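PDB 2GZA: type IV secretion system protein VirB11 from Brucella suis, which hydrolyses ATP as a hexameric ATPase of the VirB type IV secretion system, which could be required to establish the bacterium's replication niche in its host. Local coordinates for residues Ala20-His25 and Thr75-Phe80; Leu65-Leu70 and Gly113-Thr118; Ala259-Gly264 and Glu294-Met299. One frame throughout, in Å; residues are numbered along the deposited sequence.

Contact 1 of 3, residues Ala20-His25 and Thr75-Phe80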
loop_
_atom_site.group_PDB
_atom_site.type_symbol
_atom_site.label_atom_id
_atom_site.label_comp_id
_atom_site.label_asym_id
_atom_site.label_seq_id
_atom_site.Cartn_x
_atom_site.Cartn_y
_atom_site.Cartn_z
ATOM N N ALA C 20 23.414 -23.207 -42.341
ATOM C CA ALA C 20 23.208 -23.583 -43.722
ATOM C C ALA C 20 21.812 -24.143 -43.945
ATOM O O ALA C 20 21.274 -24.029 -45.043
ATOM C CB ALA C 20 24.259 -24.590 -44.162
ATOM N N SER C 21 21.240 -24.756 -42.910
ATOM C CA SER C 21 19.911 -25.356 -43.005
ATOM C C SER C 21 18.835 -24.295 -43.096
ATOM O O SER C 21 17.937 -24.393 -43.927
ATOM C CB SER C 21 19.637 -26.303 -41.836
ATOM O OG SER C 21 20.546 -27.392 -41.866
ATOM N N VAL C 22 18.950 -23.278 -42.249
ATOM C CA VAL C 22 18.053 -22.136 -42.264
ATOM C C VAL C 22 18.076 -21.467 -43.630
ATOM O O VAL C 22 17.023 -21.200 -44.201
ATOM C CB VAL C 22 18.432 -21.117 -41.181
ATOM C CG1 VAL C 22 17.363 -20.058 -41.076
ATOM C CG2 VAL C 22 18.610 -21.809 -39.840
ATOM N N ASN C 23 19.280 -21.212 -44.148
ATOM C CA ASN C 23 19.471 -20.613 -45.470
ATOM C C ASN C 23 18.847 -21.439 -46.579
ATOM O O ASN C 23 18.312 -20.898 -47.545
ATOM C CB ASN C 23 20.958 -20.419 -45.772
ATOM C CG ASN C 23 21.529 -19.193 -45.106
ATOM O OD1 ASN C 23 20.822 -18.468 -44.399
ATOM N ND2 ASN C 23 22.821 -18.948 -45.324
ATOM N N PHE C 24 18.938 -22.755 -46.432
ATOM C CA PHE C 24 18.353 -23.692 -47.378
ATOM C C PHE C 24 16.852 -23.466 -47.495
ATOM O O PHE C 24 16.325 -23.357 -48.601
ATOM C CB PHE C 24 18.639 -25.135 -46.941
ATOM C CG PHE C 24 18.160 -26.179 -47.912
ATOM C CD1 PHE C 24 18.967 -26.584 -48.972
ATOM C CD2 PHE C 24 16.905 -26.773 -47.757
ATOM C CE1 PHE C 24 18.527 -27.550 -49.870
ATOM C CE2 PHE C 24 16.461 -27.741 -48.651
ATOM C CZ PHE C 24 17.276 -28.127 -49.711
ATOM N N HIS C 25 16.175 -23.389 -46.351
ATOM C CA HIS C 25 14.736 -23.166 -46.315
ATOM C C HIS C 25 14.342 -21.710 -46.586
ATOM O O HIS C 25 13.161 -21.417 -46.796
ATOM C CB HIS C 25 14.128 -23.682 -44.997
ATOM C CG HIS C 25 14.411 -25.125 -44.728
ATOM N ND1 HIS C 25 13.902 -26.141 -45.501
ATOM C CD2 HIS C 25 15.156 -25.723 -43.769
ATOM C CE1 HIS C 25 14.325 -27.300 -45.037
ATOM N NE2 HIS C 25 15.088 -27.073 -43.987
ATOM N N THR C 75 11.147 -24.909 -37.965
ATOM C CA THR C 75 11.969 -25.820 -37.174
ATOM C C THR C 75 13.453 -25.495 -37.292
ATOM O O THR C 75 14.169 -25.461 -36.291
ATOM C CB THR C 75 11.719 -27.299 -37.544
ATOM O OG1 THR C 75 12.121 -27.534 -38.899
ATOM C CG2 THR C 75 10.241 -27.661 -37.369
ATOM N N ALA C 76 13.904 -25.239 -38.517
ATOM C CA ALA C 76 15.298 -24.890 -38.776
ATOM C C ALA C 76 15.715 -23.636 -38.021
ATOM O O ALA C 76 16.810 -23.595 -37.450
ATOM C CB ALA C 76 15.547 -24.738 -40.268
ATOM N N THR C 77 14.837 -22.634 -38.004
ATOM C CA THR C 77 15.114 -21.384 -37.308
ATOM C C THR C 77 15.115 -21.601 -35.799
ATOM O O THR C 77 15.939 -21.022 -35.088
ATOM C CB THR C 77 14.124 -20.265 -37.696
ATOM O OG1 THR C 77 12.801 -20.620 -37.284
ATOM C CG2 THR C 77 14.136 -20.028 -39.193
ATOM N N ALA C 78 14.203 -22.454 -35.327
ATOM C CA ALA C 78 14.132 -22.844 -33.917
ATOM C C ALA C 78 15.452 -23.450 -33.462
ATOM O O ALA C 78 16.042 -23.004 -32.477
ATOM C CB ALA C 78 12.984 -23.830 -33.691
ATOM N N ARG C 79 15.910 -24.457 -34.203
ATOM C CA ARG C 79 17.183 -25.143 -33.953
ATOM C C ARG C 79 18.383 -24.207 -33.934
ATOM O O ARG C 79 19.356 -24.462 -33.232
ATOM C CB ARG C 79 17.467 -26.163 -35.053
ATOM C CG ARG C 79 16.539 -27.350 -35.134
ATOM C CD ARG C 79 16.899 -28.144 -36.371
ATOM N NE ARG C 79 15.795 -28.950 -36.883
ATOM C CZ ARG C 79 15.632 -29.267 -38.165
ATOM N NH1 ARG C 79 16.490 -28.835 -39.084
ATOM N NH2 ARG C 79 14.598 -30.006 -38.534
ATOM N N PHE C 80 18.319 -23.151 -34.739
ATOM C CA PHE C 80 19.412 -22.192 -34.871
ATOM C C PHE C 80 19.582 -21.374 -33.592
ATOM O O PHE C 80 20.681 -20.905 -33.282
ATOM C CB PHE C 80 19.169 -21.303 -36.094
ATOM C CG PHE C 80 20.346 -20.453 -36.485
ATOM C CD1 PHE C 80 21.540 -21.031 -36.908
ATOM C CD2 PHE C 80 20.251 -19.071 -36.457
ATOM C CE1 PHE C 80 22.628 -20.244 -37.273
ATOM C CE2 PHE C 80 21.330 -18.274 -36.820
ATOM C CZ PHE C 80 22.522 -18.863 -37.233
#
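Val22 meets Ala76, Thr77 and Phe80 with its two methyl branches, and this apolar packing carries most of the contact between two helices. The branches divide the work. CG1, anti to the backbone N (chi1 -171°), lies 3.7 Å from CG2 of Thr77, the two side chains crossing at about a right angle. CG2 of Val22 instead packs against the start of the Phe80 side chain, 3.8 Å from its CB, and these two chains again cross at about a right angle. The same methyl also rests 3.5 Å from the backbone O of Ala76, so valine packs on main chain as well as side chain.

A second van der Waals contact lies one turn along, where the imidazole of His25 comes obliquely to Ala76, with CD2 3.7 Å from CB. Within its own helix, the His25 ring has CD2 of Phe24 over one face, offset toward the rim.

Polar bonds do not cross the interface. The hydroxyl of Thr77 turns back into its own helix, OG1 hydrogen-bonding to Gly74 O, which leaves the methyl to face Val22.

The small Ala76 allows a close pairing: the local axes come within 8.7 Å and run nearly antiparallel, at 156°. Helix 13-26 thus packs against helix 67-81, with Leu96 touching both Val22 and Thr77, while on strand 91-95 Leu92 packs against Thr77 and Ala78.

Contact 2 of 3, residues Leu65-Leu70 and Gly113-Thr118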
loop_
_atom_site.group_PDB
_atom_site.type_symbol
_atom_site.label_atom_id
_atom_site.label_comp_id
_atom_site.label_asym_id
_atom_site.label_seq_id
_atom_site.Cartn_x
_atom_site.Cartn_y
_atom_site.Cartn_z
ATOM N N LEU C 65 6.236 -22.483 -52.700
ATOM C CA LEU C 65 6.375 -22.129 -51.295
ATOM C C LEU C 65 5.164 -22.692 -50.541
ATOM O O LEU C 65 4.275 -21.957 -50.109
ATOM C CB LEU C 65 6.462 -20.602 -51.156
ATOM C CG LEU C 65 6.778 -19.956 -49.810
ATOM C CD1 LEU C 65 8.231 -20.183 -49.428
ATOM C CD2 LEU C 65 6.475 -18.476 -49.888
ATOM N N ASP C 66 5.116 -24.009 -50.402
ATOM C CA ASP C 66 3.950 -24.615 -49.774
ATOM C C ASP C 66 4.024 -24.624 -48.251
ATOM O O ASP C 66 4.977 -24.109 -47.665
ATOM C CB ASP C 66 3.616 -25.987 -50.365
ATOM C CG ASP C 66 4.784 -26.938 -50.337
ATOM O OD1 ASP C 66 5.835 -26.595 -49.753
ATOM O OD2 ASP C 66 4.644 -28.037 -50.907
ATOM N N TYR C 67 2.981 -25.174 -47.630
ATOM C CA TYR C 67 2.866 -25.272 -46.180
ATOM C C TYR C 67 4.078 -25.974 -45.562
ATOM O O TYR C 67 4.670 -25.461 -44.610
ATOM C CB TYR C 67 1.552 -25.988 -45.820
ATOM C CG TYR C 67 1.253 -26.137 -44.342
ATOM C CD1 TYR C 67 0.734 -25.078 -43.597
ATOM C CD2 TYR C 67 1.461 -27.350 -43.696
ATOM C CE1 TYR C 67 0.448 -25.223 -42.234
ATOM C CE2 TYR C 67 1.180 -27.507 -42.346
ATOM C CZ TYR C 67 0.677 -26.446 -41.619
ATOM O OH TYR C 67 0.405 -26.623 -40.284
ATOM N N GLU C 68 4.458 -27.117 -46.132
ATOM C CA GLU C 68 5.541 -27.956 -45.604
ATOM C C GLU C 68 6.903 -27.257 -45.600
ATOM O O GLU C 68 7.697 -27.441 -44.680
ATOM C CB GLU C 68 5.616 -29.290 -46.358
ATOM C CG GLU C 68 4.292 -30.075 -46.418
ATOM C CD GLU C 68 3.639 -30.281 -45.048
ATOM O OE1 GLU C 68 4.356 -30.636 -44.090
ATOM O OE2 GLU C 68 2.408 -30.087 -44.934
ATOM N N HIS C 69 7.153 -26.457 -46.633
ATOM C CA HIS C 69 8.316 -25.573 -46.716
ATOM C C HIS C 69 8.443 -24.695 -45.474
ATOM O O HIS C 69 9.518 -24.575 -44.880
ATOM C CB HIS C 69 8.159 -24.646 -47.924
ATOM C CG HIS C 69 9.028 -24.990 -49.093
ATOM N ND1 HIS C 69 8.811 -26.093 -49.888
ATOM C CD2 HIS C 69 10.097 -24.346 -49.626
ATOM C CE1 HIS C 69 9.722 -26.127 -50.847
ATOM N NE2 HIS C 69 10.515 -25.078 -50.710
ATOM N N LEU C 70 7.323 -24.071 -45.110
ATOM C CA LEU C 70 7.264 -23.115 -44.007
ATOM C C LEU C 70 7.388 -23.802 -42.650
ATOM O O LEU C 70 7.977 -23.242 -41.723
ATOM C CB LEU C 70 5.968 -22.303 -44.065
ATOM C CG LEU C 70 5.568 -21.669 -45.399
ATOM C CD1 LEU C 70 4.094 -21.284 -45.382
ATOM C CD2 LEU C 70 6.451 -20.472 -45.761
ATOM N N GLY C 113 -3.620 -24.485 -41.739
ATOM C CA GLY C 113 -3.091 -24.613 -43.082
ATOM C C GLY C 113 -2.300 -23.397 -43.518
ATOM O O GLY C 113 -1.995 -23.256 -44.704
ATOM N N THR C 114 -1.989 -22.510 -42.570
ATOM C CA THR C 114 -1.124 -21.341 -42.813
ATOM C C THR C 114 0.004 -21.256 -41.788
ATOM O O THR C 114 -0.128 -21.734 -40.665
ATOM C CB THR C 114 -1.892 -19.991 -42.749
ATOM O OG1 THR C 114 -2.255 -19.705 -41.392
ATOM C CG2 THR C 114 -3.143 -20.006 -43.613
ATOM N N ILE C 115 1.111 -20.642 -42.199
ATOM C CA ILE C 115 2.172 -20.222 -41.293
ATOM C C ILE C 115 2.387 -18.732 -41.527
ATOM O O ILE C 115 2.358 -18.275 -42.671
ATOM C CB ILE C 115 3.493 -20.967 -41.571
ATOM C CG1 ILE C 115 3.280 -22.485 -41.591
ATOM C CG2 ILE C 115 4.599 -20.534 -40.596
ATOM C CD1 ILE C 115 3.106 -23.126 -40.236
ATOM N N SER C 116 2.594 -17.976 -40.457
ATOM C CA SER C 116 2.925 -16.563 -40.598
ATOM C C SER C 116 4.401 -16.304 -40.350
ATOM O O SER C 116 4.935 -16.630 -39.285
ATOM C CB SER C 116 2.080 -15.677 -39.674
ATOM O OG SER C 116 2.436 -14.313 -39.837
ATOM N N VAL C 117 5.049 -15.706 -41.346
ATOM C CA VAL C 117 6.456 -15.340 -41.271
ATOM C C VAL C 117 6.591 -13.838 -41.456
ATOM O O VAL C 117 6.001 -13.266 -42.372
ATOM C CB VAL C 117 7.294 -16.105 -42.339
ATOM C CG1 VAL C 117 8.654 -15.458 -42.573
ATOM C CG2 VAL C 117 7.481 -17.542 -41.927
ATOM N N THR C 118 7.348 -13.201 -40.576
ATOM C CA THR C 118 7.694 -11.801 -40.771
ATOM C C THR C 118 9.183 -11.599 -40.577
ATOM O O THR C 118 9.730 -11.882 -39.515
ATOM C CB THR C 118 6.901 -10.880 -39.856
ATOM O OG1 THR C 118 5.504 -11.125 -40.048
ATOM C CG2 THR C 118 7.226 -9.423 -40.190
#
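Tyr67 and Leu70, one turn apart at the start of a helix, are set against Gly113-Ile115 in different ways: a flat ring meeting main chain, and an aliphatic chain sliding past another. In Tyr67, CG stands anti to the backbone N (chi1 -178°), and the ring beyond it meets the Gly113-Thr114 peptide in the loop before strand 116-120. Its contacts there are oblique: CD1 lies 3.5 Å from Gly113 O, and CE1 lies 3.7 Å from Thr114 N. The CE1 corner of Tyr67 also meets the tip of Ile115, 3.9 Å from CD1.

Leu70 and Ile115 each point toward the opposite segment, and their side chains slide past each other in opposite directions. Leu70 CB sits 3.7 Å from Ile115 CG1, and Leu70 CD1 is 3.9 Å from Ile115 CB, so both the base and one branch end of Leu70 lie against the CB-CG1 part of Ile115.

Asp66 is the N-cap of the same helix. Its OD1 accepts weak bonds from His69 N, at 3.4 Å, and from His69 ND1, at 3.0 Å.

Leu70 also touches Val43, Ile115 touches Ile104, and Val117 touches Leu73 of the helix, extending the same apolar layer. Such a layer is characteristic of an alpha+beta domain, here one in which helix 67-81 packs on a six-stranded antiparallel sheet.

Contact 3 of 3, residues Ala259-Gly264 and Glu294-Met299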
loop_
_atom_site.group_PDB
_atom_site.type_symbol
_atom_site.label_atom_id
_atom_site.label_comp_id
_atom_site.label_asym_id
_atom_site.label_seq_id
_atom_site.Cartn_x
_atom_site.Cartn_y
_atom_site.Cartn_z
ATOM N N ALA C 259 -10.501 -8.967 -31.373
ATOM C CA ALA C 259 -11.947 -9.152 -31.342
ATOM C C ALA C 259 -12.578 -8.531 -30.099
ATOM O O ALA C 259 -13.548 -7.786 -30.199
ATOM C CB ALA C 259 -12.304 -10.626 -31.440
ATOM N N GLU C 260 -12.002 -8.813 -28.935
ATOM C CA GLU C 260 -12.642 -8.475 -27.667
ATOM C C GLU C 260 -11.643 -8.280 -26.530
ATOM O O GLU C 260 -10.718 -9.069 -26.360
ATOM C CB GLU C 260 -13.633 -9.571 -27.285
ATOM C CG GLU C 260 -14.728 -9.109 -26.359
ATOM C CD GLU C 260 -15.583 -10.247 -25.863
ATOM O OE1 GLU C 260 -16.012 -10.177 -24.698
ATOM O OE2 GLU C 260 -15.820 -11.211 -26.625
ATOM N N LEU C 261 -11.843 -7.217 -25.757
ATOM C CA LEU C 261 -11.091 -6.985 -24.525
ATOM C C LEU C 261 -11.869 -7.544 -23.334
ATOM O O LEU C 261 -13.032 -7.197 -23.123
ATOM C CB LEU C 261 -10.824 -5.494 -24.320
ATOM C CG LEU C 261 -9.689 -4.828 -25.107
ATOM C CD1 LEU C 261 -9.747 -3.311 -25.007
ATOM C CD2 LEU C 261 -8.322 -5.339 -24.660
ATOM N N ARG C 262 -11.225 -8.401 -22.552
ATOM C CA ARG C 262 -11.947 -9.165 -21.527
ATOM C C ARG C 262 -11.278 -9.193 -20.162
ATOM O O ARG C 262 -11.961 -9.274 -19.142
ATOM C CB ARG C 262 -12.204 -10.581 -22.024
ATOM C CG ARG C 262 -12.940 -10.590 -23.345
ATOM C CD ARG C 262 -12.888 -11.941 -24.067
ATOM N NE ARG C 262 -13.291 -13.046 -23.198
ATOM C CZ ARG C 262 -14.479 -13.067 -22.572
ATOM N NH1 ARG C 262 -15.358 -12.064 -22.727
ATOM N NH2 ARG C 262 -14.831 -14.049 -21.805
ATOM N N GLY C 263 -9.951 -9.135 -20.149
ATOM C CA GLY C 263 -9.193 -9.172 -18.910
ATOM C C GLY C 263 -7.851 -8.480 -19.043
ATOM O O GLY C 263 -7.738 -7.428 -19.677
ATOM N N GLY C 264 -6.830 -9.094 -18.459
ATOM C CA GLY C 264 -5.473 -8.563 -18.442
ATOM C C GLY C 264 -4.869 -8.048 -19.741
ATOM O O GLY C 264 -3.956 -7.221 -19.692
ATOM N N GLU C 294 -15.000 2.276 -17.547
ATOM C CA GLU C 294 -15.137 1.699 -16.217
ATOM C C GLU C 294 -14.713 0.230 -16.201
ATOM O O GLU C 294 -13.931 -0.187 -15.348
ATOM C CB GLU C 294 -16.591 1.834 -15.756
ATOM C CG GLU C 294 -16.774 2.116 -14.287
ATOM C CD GLU C 294 -16.362 3.523 -13.883
ATOM O OE1 GLU C 294 -15.515 3.649 -12.975
ATOM O OE2 GLU C 294 -16.889 4.498 -14.459
ATOM N N ARG C 295 -15.222 -0.542 -17.159
ATOM C CA ARG C 295 -14.886 -1.961 -17.277
ATOM C C ARG C 295 -13.477 -2.231 -17.802
ATOM O O ARG C 295 -12.861 -3.212 -17.410
ATOM C CB ARG C 295 -15.912 -2.693 -18.132
ATOM C CG ARG C 295 -17.235 -2.922 -17.420
ATOM C CD ARG C 295 -17.967 -4.125 -17.958
ATOM N NE ARG C 295 -17.357 -5.375 -17.522
ATOM C CZ ARG C 295 -16.879 -6.309 -18.333
ATOM N NH1 ARG C 295 -16.942 -6.167 -19.650
ATOM N NH2 ARG C 295 -16.350 -7.405 -17.820
ATOM N N LEU C 296 -12.977 -1.370 -18.690
ATOM C CA LEU C 296 -11.610 -1.497 -19.209
ATOM C C LEU C 296 -10.583 -1.320 -18.103
ATOM O O LEU C 296 -9.565 -2.013 -18.074
ATOM C CB LEU C 296 -11.343 -0.501 -20.342
ATOM C CG LEU C 296 -12.122 -0.712 -21.644
ATOM C CD1 LEU C 296 -11.818 0.385 -22.639
ATOM C CD2 LEU C 296 -11.856 -2.083 -22.243
ATOM N N ALA C 297 -10.878 -0.402 -17.189
ATOM C CA ALA C 297 -10.031 -0.139 -16.033
ATOM C C ALA C 297 -9.939 -1.344 -15.104
ATOM O O ALA C 297 -8.864 -1.645 -14.595
ATOM C CB ALA C 297 -10.522 1.089 -15.280
ATOM N N LEU C 298 -11.061 -2.031 -14.901
ATOM C CA LEU C 298 -11.093 -3.259 -14.111
ATOM C C LEU C 298 -10.291 -4.386 -14.768
ATOM O O LEU C 298 -9.678 -5.199 -14.081
ATOM C CB LEU C 298 -12.538 -3.696 -13.869
ATOM C CG LEU C 298 -13.380 -3.145 -12.701
ATOM C CD1 LEU C 298 -13.009 -1.729 -12.257
ATOM C CD2 LEU C 298 -14.873 -3.251 -13.015
ATOM N N MET C 299 -10.291 -4.423 -16.096
ATOM C CA MET C 299 -9.524 -5.412 -16.832
ATOM C C MET C 299 -8.020 -5.159 -16.677
ATOM O O MET C 299 -7.242 -6.101 -16.525
ATOM C CB MET C 299 -9.929 -5.418 -18.303
ATOM C CG MET C 299 -11.317 -5.937 -18.527
ATOM S SD MET C 299 -11.895 -5.629 -20.195
ATOM C CE MET C 299 -13.588 -6.197 -20.053
HETATM O O HOH W 1 -14.798 -9.955 -18.354
#
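In the P-loop NTPase core of VirB11, the loop that follows strand 255-258 packs through Leu261-Gly264 on Met299 and Leu296 of helix 289-300. The sequence running from that strand into the loop is consistent with the Walker B region of secretion ATPases. Met299 makes most of the contacts. Its extended side chain (chi2 168°, chi3 -174°) touches three successive carbonyl oxygens of the loop: CE is 3.3 Å from Leu261 O, CG 3.5 Å from Arg262 O, and CB 3.3 Å from Gly263 O. At Gly264 the roles reverse, and CA makes a CH...O contact with Met299 O. Farther back along the loop, Leu261 and Leu296 cross at about a right angle, with CD1 of the first 3.7 Å from CD2 of the second.

Arg295 ties the helix to its surroundings: NH1 bonds to His285 O, and NE bonds to Asn271 of a second subunit, placing this helix at the hexamer interface. No direct hydrogen bond joins loop and helix, but one water does so indirectly. It donates to Arg262 O at 3.0 Å and accepts, in the plane of the guanidinium, from Arg295 NH2 at 3.0 Å.

In the fold
Contacts 1 and 2 share helix 67-81, using it at different turns: their centres are 14 Å apart and their nearest atoms about 5 Å apart without touching. Their segments alternate along the chain, and the shared helix packs on helix 13-26 in contact 1 and on the start of strand 116-120 and the loop before it in contact 2. Contact 3 comes later in the chain and belongs to the nucleotide-binding core, its centre 39 Å from that of contact 1 and 33 Å from that of contact 2. It alone approaches the predicted ATP site, the side chain of Arg262 lying about 8 Å from that of Thr184 in the P-loop, and it alone reaches another subunit.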